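Local structure of tryparedoxin (Leishmania major, 3S9F) at residues V71-Y74 with E75-D79; T152-P155 with M156-F160; E92-D95 with D96-Y100. The protein probably acts as a thioredoxin-type disulfide reductase, passing electrons to tryparedoxin peroxidase in the pathway by which the parasite detoxifies peroxides. One frame throughout, in Å; residues are numbered along the deposited sequence.

Interaction 1: V71-Y74 with E75-D79; sequences VEFY and EKHHD. With MG (magnesium ion), chain F.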
loop_
_atom_site.group_PDB
_atom_site.type_symbol
_atom_site.label_atom_id
_atom_site.label_comp_id
_atom_site.label_asym_id
_atom_site.label_seq_id
_atom_site.Cartn_x
_atom_site.Cartn_y
_atom_site.Cartn_z
ATOM N N VAL A 71 -2.736 -20.398 15.614
ATOM C CA VAL A 71 -3.518 -21.130 14.590
ATOM C C VAL A 71 -4.797 -21.731 15.188
ATOM O O VAL A 71 -5.899 -21.593 14.629
ATOM C CB VAL A 71 -2.680 -22.223 13.877
ATOM C CG1 VAL A 71 -3.584 -23.130 13.037
ATOM C CG2 VAL A 71 -1.650 -21.583 12.979
ATOM N N GLU A 72 -4.645 -22.370 16.340
ATOM C CA GLU A 72 -5.775 -22.982 17.019
ATOM C C GLU A 72 -6.786 -21.906 17.467
ATOM O O GLU A 72 -7.993 -22.079 17.296
ATOM C CB GLU A 72 -5.276 -23.819 18.195
ATOM C CG GLU A 72 -6.294 -24.768 18.786
ATOM C CD GLU A 72 -5.844 -25.364 20.124
ATOM O OE1 GLU A 72 -4.700 -25.092 20.577
ATOM O OE2 GLU A 72 -6.644 -26.103 20.731
ATOM N N PHE A 73 -6.284 -20.797 18.012
ATOM C CA PHE A 73 -7.146 -19.708 18.474
ATOM C C PHE A 73 -7.943 -19.098 17.322
ATOM O O PHE A 73 -9.140 -18.850 17.457
ATOM C CB PHE A 73 -6.343 -18.606 19.187
ATOM C CG PHE A 73 -7.212 -17.540 19.808
ATOM C CD1 PHE A 73 -7.379 -16.298 19.185
ATOM C CD2 PHE A 73 -7.886 -17.787 21.005
ATOM C CE1 PHE A 73 -8.203 -15.319 19.764
ATOM C CE2 PHE A 73 -8.705 -16.822 21.588
ATOM C CZ PHE A 73 -8.862 -15.582 20.967
ATOM N N TYR A 74 -7.267 -18.854 16.196
ATOM C CA TYR A 74 -7.910 -18.361 14.973
ATOM C C TYR A 74 -8.996 -19.299 14.409
ATOM O O TYR A 74 -10.123 -18.863 14.120
ATOM C CB TYR A 74 -6.847 -18.150 13.924
ATOM C CG TYR A 74 -7.330 -17.596 12.612
ATOM C CD1 TYR A 74 -7.251 -16.228 12.338
ATOM C CD2 TYR A 74 -7.811 -18.451 11.622
ATOM C CE1 TYR A 74 -7.652 -15.729 11.103
ATOM C CE2 TYR A 74 -8.235 -17.969 10.396
ATOM C CZ TYR A 74 -8.133 -16.609 10.132
ATOM O OH TYR A 74 -8.522 -16.150 8.898
ATOM N N GLU A 75 -8.656 -20.574 14.243
ATOM C CA GLU A 75 -9.625 -21.549 13.710
ATOM C C GLU A 75 -10.905 -21.583 14.537
ATOM O O GLU A 75 -12.005 -21.617 13.990
ATOM C CB GLU A 75 -8.996 -22.937 13.598
ATOM C CG GLU A 75 -7.962 -22.995 12.472
ATOM C CD GLU A 75 -7.104 -24.240 12.498
ATOM O OE1 GLU A 75 -7.261 -25.078 13.410
ATOM O OE2 GLU A 75 -6.246 -24.372 11.596
ATOM N N LYS A 76 -10.741 -21.513 15.852
ATOM C CA LYS A 76 -11.843 -21.590 16.804
ATOM C C LYS A 76 -12.673 -20.310 16.956
ATOM O O LYS A 76 -13.893 -20.390 17.169
ATOM C CB LYS A 76 -11.287 -21.970 18.170
ATOM C CG LYS A 76 -10.952 -23.444 18.328
ATOM C CD LYS A 76 -10.566 -23.715 19.778
ATOM C CE LYS A 76 -9.587 -24.861 19.889
ATOM N NZ LYS A 76 -8.807 -24.754 21.158
ATOM N N HIS A 77 -12.029 -19.147 16.843
ATOM C CA HIS A 77 -12.636 -17.874 17.255
ATOM C C HIS A 77 -12.691 -16.750 16.216
ATOM O O HIS A 77 -13.353 -15.744 16.460
ATOM C CB HIS A 77 -11.928 -17.320 18.495
ATOM C CG HIS A 77 -12.001 -18.213 19.690
ATOM N ND1 HIS A 77 -13.121 -18.297 20.490
ATOM C CD2 HIS A 77 -11.088 -19.053 20.227
ATOM C CE1 HIS A 77 -12.898 -19.161 21.464
ATOM N NE2 HIS A 77 -11.672 -19.633 21.327
ATOM N N HIS A 78 -12.003 -16.879 15.080
ATOM C CA HIS A 78 -11.938 -15.721 14.163
ATOM C C HIS A 78 -13.323 -15.294 13.640
ATOM O O HIS A 78 -13.558 -14.109 13.431
ATOM C CB HIS A 78 -10.888 -15.875 13.052
ATOM C CG HIS A 78 -11.344 -16.663 11.862
ATOM N ND1 HIS A 78 -11.385 -18.040 11.851
ATOM C CD2 HIS A 78 -11.710 -16.266 10.620
ATOM C CE1 HIS A 78 -11.794 -18.456 10.666
ATOM N NE2 HIS A 78 -11.989 -17.399 9.895
ATOM N N ASP A 79 -14.225 -16.255 13.450
ATOM C CA ASP A 79 -15.589 -15.944 12.982
ATOM C C ASP A 79 -16.430 -15.298 14.070
ATOM O O ASP A 79 -16.992 -14.209 13.876
ATOM C CB ASP A 79 -16.291 -17.208 12.486
ATOM C CG ASP A 79 -15.702 -17.736 11.201
ATOM O OD1 ASP A 79 -15.623 -16.965 10.222
ATOM O OD2 ASP A 79 -15.323 -18.932 11.166
HETATM MG MG MG F . -12.344 -17.248 7.891
HETATM O O HOH W 1 -11.573 -14.906 7.807
HETATM O O HOH W 2 -10.323 -17.103 7.300
HETATM O O HOH W 3 -13.889 -16.129 8.158
HETATM O O HOH W 4 -14.505 -18.615 8.365
HETATM O O HOH W 5 -12.809 -17.083 5.665
#
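The rings of Tyr-74 and His-78 form an offset stack, with centroids 3.9 Å apart and planes only 6° from parallel. His-78 has Tyr-74 over one face, Asp-79 CG toward the rim of the other, and Tyr-74 O at its edge. This i to i+4 pair sits at the C-terminal end of helix 61-77, in the strand 50-56, helix 61-77, strand 83-89 crossover of the thioredoxin fold. The imidazole is set back over the tyrosine by a chi1 of 83°, which places CG between the backbone N and the carbonyl carbon; CB adds a CH-pi contact 3.8 Å from the Tyr-74 centroid. Tyr-74 O is gripped twice, from opposite sides of its carbonyl plane: by His-78 N at 2.9 Å and by His-78 ND1 at 2.7 Å. Phe-73 and His-77 meet obliquely, with His-77 CD2 3.5 Å from Phe-73 CD2. On the exposed flank Glu-72 and Lys-76 run alongside each other into a salt bridge, NZ reaching OE2 at 2.6 Å from above the carboxylate plane. Tyr-74 OH bonds to Glu-84 on strand 83-89 and accepts a bond from a metal-bound water. Because ND1 donates to Tyr-74 O, the other imidazole nitrogen can serve as a ligand: His-78 NE2 binds the magnesium ion at 2.0 Å.

Interaction 2: T152-P155 with M156-F160; sequences TQDP and MGEQF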
loop_
_atom_site.group_PDB
_atom_site.type_symbol
_atom_site.label_atom_id
_atom_site.label_comp_id
_atom_site.label_asym_id
_atom_site.label_seq_id
_atom_site.Cartn_x
_atom_site.Cartn_y
_atom_site.Cartn_z
ATOM N N THR A 152 -1.486 -16.181 25.335
ATOM C CA THR A 152 -0.934 -17.313 26.090
ATOM C C THR A 152 -1.542 -17.438 27.489
ATOM O O THR A 152 -1.688 -18.541 28.007
ATOM C CB THR A 152 0.605 -17.270 26.192
ATOM O OG1 THR A 152 1.003 -16.275 27.141
ATOM C CG2 THR A 152 1.214 -16.953 24.834
ATOM N N GLN A 153 -1.907 -16.299 28.078
ATOM C CA GLN A 153 -2.509 -16.261 29.409
ATOM C C GLN A 153 -4.038 -16.417 29.372
ATOM O O GLN A 153 -4.656 -16.758 30.377
ATOM C CB GLN A 153 -2.134 -14.953 30.107
ATOM C CG GLN A 153 -0.636 -14.775 30.319
ATOM C CD GLN A 153 -0.302 -13.764 31.403
ATOM O OE1 GLN A 153 -0.939 -12.713 31.521
ATOM N NE2 GLN A 153 0.703 -14.082 32.209
ATOM N N ASP A 154 -4.645 -16.176 28.210
ATOM C CA ASP A 154 -6.102 -16.232 28.058
ATOM C C ASP A 154 -6.437 -17.047 26.809
ATOM O O ASP A 154 -6.973 -16.501 25.827
ATOM C CB ASP A 154 -6.661 -14.794 27.988
ATOM C CG ASP A 154 -8.153 -14.730 27.691
ATOM O OD1 ASP A 154 -8.919 -15.594 28.167
ATOM O OD2 ASP A 154 -8.564 -13.789 26.971
ATOM N N PRO A 155 -6.090 -18.353 26.813
ATOM C CA PRO A 155 -6.222 -19.154 25.589
ATOM C C PRO A 155 -7.669 -19.258 25.091
ATOM O O PRO A 155 -7.898 -19.536 23.909
ATOM C CB PRO A 155 -5.677 -20.534 26.011
ATOM C CG PRO A 155 -5.909 -20.590 27.490
ATOM C CD PRO A 155 -5.641 -19.177 27.956
ATOM N N MET A 156 -8.634 -19.016 25.976
ATOM C CA MET A 156 -10.042 -19.043 25.578
ATOM C C MET A 156 -10.507 -17.745 24.934
ATOM O O MET A 156 -11.588 -17.712 24.348
ATOM C CB MET A 156 -10.952 -19.391 26.765
ATOM C CG MET A 156 -10.625 -20.712 27.427
ATOM S SD MET A 156 -10.697 -22.086 26.260
ATOM C CE MET A 156 -8.962 -22.467 26.017
ATOM N N GLY A 157 -9.709 -16.688 25.059
ATOM C CA GLY A 157 -10.048 -15.367 24.484
ATOM C C GLY A 157 -11.172 -14.677 25.242
ATOM O O GLY A 157 -11.901 -13.855 24.692
ATOM N N GLU A 158 -11.319 -15.032 26.516
ATOM C CA GLU A 158 -12.352 -14.434 27.354
ATOM C C GLU A 158 -12.138 -12.933 27.529
ATOM O O GLU A 158 -13.099 -12.196 27.746
ATOM C CB GLU A 158 -12.433 -15.144 28.701
ATOM C CG GLU A 158 -12.869 -16.599 28.586
ATOM C CD GLU A 158 -13.276 -17.204 29.907
ATOM O OE1 GLU A 158 -12.788 -16.749 30.965
ATOM O OE2 GLU A 158 -14.090 -18.151 29.882
ATOM N N GLN A 159 -10.889 -12.478 27.408
ATOM C CA GLN A 159 -10.587 -11.046 27.509
ATOM C C GLN A 159 -10.193 -10.398 26.177
ATOM O O GLN A 159 -9.697 -9.264 26.159
ATOM C CB GLN A 159 -9.502 -10.806 28.557
ATOM C CG GLN A 159 -9.910 -11.228 29.947
ATOM C CD GLN A 159 -8.812 -11.036 30.975
ATOM O OE1 GLN A 159 -8.085 -10.038 30.957
ATOM N NE2 GLN A 159 -8.693 -11.987 31.888
ATOM N N PHE A 160 -10.410 -11.130 25.083
ATOM C CA PHE A 160 -10.209 -10.614 23.723
ATOM C C PHE A 160 -10.982 -9.291 23.555
ATOM O O PHE A 160 -12.135 -9.196 23.977
ATOM C CB PHE A 160 -10.719 -11.642 22.707
ATOM C CG PHE A 160 -10.605 -11.196 21.277
ATOM C CD1 PHE A 160 -9.478 -11.526 20.529
ATOM C CD2 PHE A 160 -11.612 -10.438 20.675
ATOM C CE1 PHE A 160 -9.358 -11.100 19.198
ATOM C CE2 PHE A 160 -11.497 -10.011 19.348
ATOM C CZ PHE A 160 -10.362 -10.347 18.613
HETATM O O HOH W 6 -8.710 -18.432 28.758
#
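Asp-154, the first residue to leave helical geometry after helix 147-153, bonds through its carboxylate to the backbone of Glu-158 and Gln-159. Among these side-chain-to-backbone bonds, Glu-158 N reaches OD1 of Asp-154 at 3.0 Å on the syn lone pair, though bent (133°). Gln-159 N meets OD2 of Asp-154 at 2.7 Å, straighter at 162° and from the syn side, somewhat out of the carboxylate plane. A chi1 of 174°, with CG opposite the backbone N, swings the group across the turn to face both amides. The backbone bonds define two consecutive type I turns: Gly-157 N to Asp-154 O at 2.8 Å closes the first, and Phe-160 N to Gly-157 O at 3.1 Å the second. Gly-157, at the junction, takes a positive phi. One water bridges the first turn, donating to Asp-154 OD1 and accepting from Met-156 N. The apolar part is slight: Met-156, bent at chi2 and chi3, folds CE back to 3.8 Å from Pro-155 CB. Since Trp-162 NE1 also bonds to OD2, each carboxylate oxygen has two hydrogen-bond partners, an arrangement that would probably stabilise the ionised acid and fix its rotation where the chain leaves the helix.

Interaction 3: E92-D95 with D96-Y100; sequences EEED and DFNAY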
loop_
_atom_site.group_PDB
_atom_site.type_symbol
_atom_site.label_atom_id
_atom_site.label_comp_id
_atom_site.label_asym_id
_atom_site.label_seq_id
_atom_site.Cartn_x
_atom_site.Cartn_y
_atom_site.Cartn_z
ATOM N N GLU A 92 13.274 -13.723 5.044
ATOM C CA GLU A 92 13.817 -13.057 3.873
ATOM C C GLU A 92 14.083 -14.028 2.741
ATOM O O GLU A 92 14.344 -13.608 1.615
ATOM C CB GLU A 92 15.055 -12.249 4.238
ATOM C CG GLU A 92 14.685 -11.002 5.030
ATOM C CD GLU A 92 15.888 -10.154 5.413
ATOM O OE1 GLU A 92 16.869 -10.091 4.637
ATOM O OE2 GLU A 92 15.843 -9.538 6.499
ATOM N N GLU A 93 14.005 -15.322 3.047
ATOM C CA GLU A 93 14.064 -16.352 2.016
ATOM C C GLU A 93 12.654 -16.759 1.633
ATOM O O GLU A 93 11.857 -17.109 2.495
ATOM C CB GLU A 93 14.861 -17.579 2.495
ATOM C CG GLU A 93 16.314 -17.283 2.882
ATOM C CD GLU A 93 17.188 -16.892 1.686
ATOM O OE1 GLU A 93 16.871 -17.277 0.540
ATOM O OE2 GLU A 93 18.197 -16.190 1.894
ATOM N N GLU A 94 12.363 -16.740 0.332
ATOM C CA GLU A 94 11.013 -17.011 -0.150
ATOM C C GLU A 94 10.547 -18.448 0.084
ATOM O O GLU A 94 9.371 -18.680 0.351
ATOM C CB GLU A 94 10.871 -16.632 -1.628
ATOM C CG GLU A 94 9.446 -16.709 -2.153
ATOM C CD GLU A 94 9.271 -15.946 -3.458
ATOM O OE1 GLU A 94 10.302 -15.552 -4.064
ATOM O OE2 GLU A 94 8.107 -15.749 -3.878
ATOM N N ASP A 95 11.451 -19.423 0.001
ATOM C CA ASP A 95 10.982 -20.786 0.247
ATOM C C ASP A 95 10.631 -21.029 1.717
ATOM O O ASP A 95 9.632 -21.699 2.007
ATOM C CB ASP A 95 11.935 -21.851 -0.313
ATOM C CG ASP A 95 13.336 -21.773 0.270
ATOM O OD1 ASP A 95 13.672 -20.829 1.024
ATOM O OD2 ASP A 95 14.126 -22.681 -0.068
ATOM N N ASP A 96 11.420 -20.453 2.633
ATOM C CA ASP A 96 11.121 -20.507 4.070
ATOM C C ASP A 96 9.832 -19.749 4.370
ATOM O O ASP A 96 9.029 -20.175 5.199
ATOM C CB ASP A 96 12.241 -19.872 4.921
ATOM C CG ASP A 96 13.581 -20.534 4.742
ATOM O OD1 ASP A 96 13.631 -21.716 4.372
ATOM O OD2 ASP A 96 14.594 -19.861 5.016
ATOM N N PHE A 97 9.653 -18.599 3.718
ATOM C CA PHE A 97 8.416 -17.821 3.879
ATOM C C PHE A 97 7.217 -18.697 3.511
ATOM O O PHE A 97 6.224 -18.743 4.251
ATOM C CB PHE A 97 8.451 -16.587 2.965
ATOM C CG PHE A 97 7.120 -15.936 2.788
ATOM C CD1 PHE A 97 6.684 -14.977 3.690
ATOM C CD2 PHE A 97 6.287 -16.294 1.727
ATOM C CE1 PHE A 97 5.410 -14.359 3.537
ATOM C CE2 PHE A 97 5.040 -15.703 1.558
ATOM C CZ PHE A 97 4.585 -14.735 2.459
ATOM N N ASN A 98 7.310 -19.392 2.372
ATOM C CA ASN A 98 6.180 -20.207 1.919
ATOM C C ASN A 98 5.917 -21.446 2.777
ATOM O O ASN A 98 4.751 -21.790 3.025
ATOM C CB ASN A 98 6.281 -20.558 0.434
ATOM C CG ASN A 98 5.769 -19.446 -0.447
ATOM O OD1 ASN A 98 4.576 -19.124 -0.426
ATOM N ND2 ASN A 98 6.668 -18.827 -1.206
ATOM N N ALA A 99 6.990 -22.089 3.228
ATOM C CA ALA A 99 6.905 -23.299 4.101
ATOM C C ALA A 99 6.154 -22.951 5.395
ATOM O O ALA A 99 5.336 -23.740 5.903
ATOM C CB ALA A 99 8.288 -23.838 4.429
ATOM N N TYR A 100 6.483 -21.783 5.936
ATOM C CA TYR A 100 5.900 -21.285 7.185
ATOM C C TYR A 100 4.472 -20.796 7.014
ATOM O O TYR A 100 3.593 -21.139 7.810
ATOM C CB TYR A 100 6.811 -20.196 7.782
ATOM C CG TYR A 100 6.477 -19.730 9.196
ATOM C CD1 TYR A 100 6.034 -20.626 10.178
ATOM C CD2 TYR A 100 6.653 -18.402 9.547
ATOM C CE1 TYR A 100 5.738 -20.167 11.490
ATOM C CE2 TYR A 100 6.381 -17.941 10.844
ATOM C CZ TYR A 100 5.937 -18.825 11.791
ATOM O OH TYR A 100 5.688 -18.374 13.054
HETATM O O HOH W 7 13.954 -17.009 6.053
HETATM O O HOH W 8 5.797 -16.446 -2.629
#
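Glu-93 and Asp-96 run alongside each other in the same direction at the start of helix 94-101, where Glu-93 holds the N-cap position. Their carboxylates are turned 69° from each other, and the contact is made by the aliphatic part of Glu-93, whose CB lies 3.4 Å from Asp-96 OD2. That oxygen also accepts from a water which in turn weakly accepts from Glu-93 N, so the third residue of the helix reaches the N-cap amide through solvent, not by the direct bond of a capping box. Asp-95 runs beside Asp-96 with carboxylate planes 22° apart; their OD1 atoms approach to 3.5 Å. A chi1 of 59° turns Asp-95 back toward its own backbone, where OD1 takes a weak bond from Asp-96 N at 2.8 Å. Glu-94 and Asn-98, an i to i+4 pair, are also aligned. Asn-98 ND2 makes a weak bond to Glu-94 O at 3.1 Å and donates to a water held by Glu-94 OE2, while its OD1 is taken by Arg-35. Phe-97 instead packs on Leu-87 of strand 83-89 and on Phe-111 of a loop, on the side of the helix that meets the sheet. The Asp-95 and Asp-96 carboxylates, in a run of five acids, would probably repel each other, but the amide end of the helix and the bridging waters may offset part of that cost.

Interactions 1 and 2 are neighbours in space although far apart in sequence: their centres are 12 Å apart and they touch, Phe-73 CD2 lying 3.4 Å from Pro-155 O and His-77 CE1 3.5 Å from Met-156 O. The loop after helix 147-153 thus packs on the end of helix 61-77, and Phe-160 also rests on Phe-73, its side chain about 8 Å from that of the metal ligand His-78. Interaction 3 stands apart, its centre 23 Å from interaction 1 and 29 Å from interaction 2, though the Phe-97 side chain is about 4 Å from a bound magnesium ion. The CxxC pair Cys-60 and Cys-63, which can form a disulfide, lies near the start of helix 61-77, whereas interaction 1 occupies its other end.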